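Local coordinates for ActII protein (Streptomyces coelicolor, PDB 3B6C) that is a TetR-family repressor that probably binds operator DNA through a helix-turn-helix and also binds the ligand (S)-DNPA, as a two-fold dimer, at the interface of chains A and B. Coordinates in Å, arbitrary orientation; residue numbers count along the deposited sequence, not the author numbering. Chains: chain A/B, ActII protein.

The interface of chains A and B. Residues chain A 106, 111; chain B 173-174, 177, 182, 185.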
loop_
_atom_site.group_PDB
_atom_site.type_symbol
_atom_site.label_atom_id
_atom_site.label_comp_id
_atom_site.label_asym_id
_atom_site.label_seq_id
_atom_site.Cartn_x
_atom_site.Cartn_y
_atom_site.Cartn_z
ATOM N N LEU A 106 7.294 -15.515 -2.083
ATOM C CA LEU A 106 8.079 -16.739 -1.961
ATOM C C LEU A 106 7.275 -17.963 -2.390
ATOM O O LEU A 106 6.174 -18.199 -1.893
ATOM C CB LEU A 106 8.579 -16.915 -0.527
ATOM C CG LEU A 106 9.679 -15.957 -0.065
ATOM C CD1 LEU A 106 10.337 -16.467 1.208
ATOM C CD2 LEU A 106 10.712 -15.757 -1.164
ATOM N N MET A 111 9.412 -17.016 -5.983
ATOM C CA MET A 111 10.842 -16.792 -5.810
ATOM C C MET A 111 11.541 -16.622 -7.154
ATOM O O MET A 111 12.439 -15.792 -7.298
ATOM C CB MET A 111 11.475 -17.947 -5.031
ATOM C CG MET A 111 11.441 -19.280 -5.761
ATOM S SD MET A 111 12.246 -20.601 -4.834
ATOM C CE MET A 111 13.062 -19.663 -3.545
ATOM N N TYR B 173 16.609 -18.523 4.857
ATOM C CA TYR B 173 15.984 -19.318 3.809
ATOM C C TYR B 173 16.577 -18.936 2.447
ATOM O O TYR B 173 16.927 -19.807 1.647
ATOM C CB TYR B 173 14.479 -19.066 3.791
ATOM C CG TYR B 173 13.741 -19.826 2.714
ATOM C CD1 TYR B 173 13.666 -19.335 1.413
ATOM C CD2 TYR B 173 13.121 -21.041 2.995
ATOM C CE1 TYR B 173 12.996 -20.037 0.420
ATOM C CE2 TYR B 173 12.448 -21.747 2.010
ATOM C CZ TYR B 173 12.389 -21.241 0.726
ATOM O OH TYR B 173 11.726 -21.939 -0.251
ATOM N N LEU B 174 16.701 -17.634 2.190
ATOM C CA LEU B 174 17.240 -17.160 0.927
ATOM C C LEU B 174 18.729 -17.442 0.769
ATOM O O LEU B 174 19.184 -17.805 -0.312
ATOM C CB LEU B 174 16.959 -15.662 0.773
ATOM C CG LEU B 174 15.463 -15.339 0.784
ATOM C CD1 LEU B 174 15.261 -13.846 0.644
ATOM C CD2 LEU B 174 14.761 -16.071 -0.343
ATOM N N LEU B 177 19.679 -20.830 -0.738
ATOM C CA LEU B 177 19.282 -21.146 -2.104
ATOM C C LEU B 177 20.462 -21.673 -2.914
ATOM O O LEU B 177 21.607 -21.283 -2.686
ATOM C CB LEU B 177 18.682 -19.915 -2.787
ATOM C CG LEU B 177 17.157 -19.796 -2.752
ATOM C CD1 LEU B 177 16.532 -21.057 -2.175
ATOM C CD2 LEU B 177 16.732 -18.570 -1.957
ATOM N N PHE B 182 19.680 -19.451 -8.105
ATOM C CA PHE B 182 19.193 -18.207 -7.507
ATOM C C PHE B 182 20.355 -17.368 -7.043
ATOM O O PHE B 182 20.558 -17.140 -5.848
ATOM C CB PHE B 182 18.265 -18.532 -6.356
ATOM C CG PHE B 182 17.112 -19.358 -6.768
ATOM C CD1 PHE B 182 17.157 -20.743 -6.680
ATOM C CD2 PHE B 182 16.001 -18.755 -7.321
ATOM C CE1 PHE B 182 16.103 -21.512 -7.143
ATOM C CE2 PHE B 182 14.943 -19.508 -7.786
ATOM C CZ PHE B 182 14.991 -20.889 -7.700
ATOM N N LEU B 185 19.264 -13.718 -5.524
ATOM C CA LEU B 185 18.595 -13.897 -4.242
ATOM C C LEU B 185 19.566 -14.171 -3.109
ATOM O O LEU B 185 19.471 -13.552 -2.056
ATOM C CB LEU B 185 17.569 -15.026 -4.335
ATOM C CG LEU B 185 16.088 -14.684 -4.507
ATOM C CD1 LEU B 185 15.861 -13.469 -5.387
ATOM C CD2 LEU B 185 15.402 -15.908 -5.085
#
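A:Met111, near the start of helix 108-122, pushes its thioether into an apolar pocket formed by B:Tyr173, B:Leu177 and B:Phe182 of the other subunit. Its sulfur SD stands above the plane of the B:Phe182 ring but outside the ring's outline, on the CE2 and CZ side and 4.0 Å from CZ, and the methionine chain runs at about a right angle to that phenylalanine side chain. Beyond the sulfur, the terminal methyl CE meets B:Leu177 tip to tip, 4.0 Å from its CD1. The same methyl also touches CE1 of B:Tyr173 at 4.0 Å, next to the leucine contact. Two torsions put it there: CG lies between the backbone N and the carbonyl carbon (chi1 65°), and the chain, straight at chi2, folds back at its end (chi3 -11°). Replacing this methionine with an alanine would probably leave a gap between B:Phe182, B:Leu177 and B:Tyr173, with the phenylalanine and tyrosine rings freer to shift. No polar pair bridges the subunits in this patch, whose grip is shape and hydrophobic packing, repeated by the two-fold axis with the chains exchanged. Further out, B:Leu174, on helix 166-175 like B:Tyr173, lies with its CD2 at the edge of that tyrosine ring, in plane, and probably helps to position it. This CD2 also faces the partner subunit, 4.1 Å from CD2 of A:Leu106. On the backbone side of the methionine, CD2 of B:Leu185 packs 3.7 Å from the carbonyl O of A:Met111.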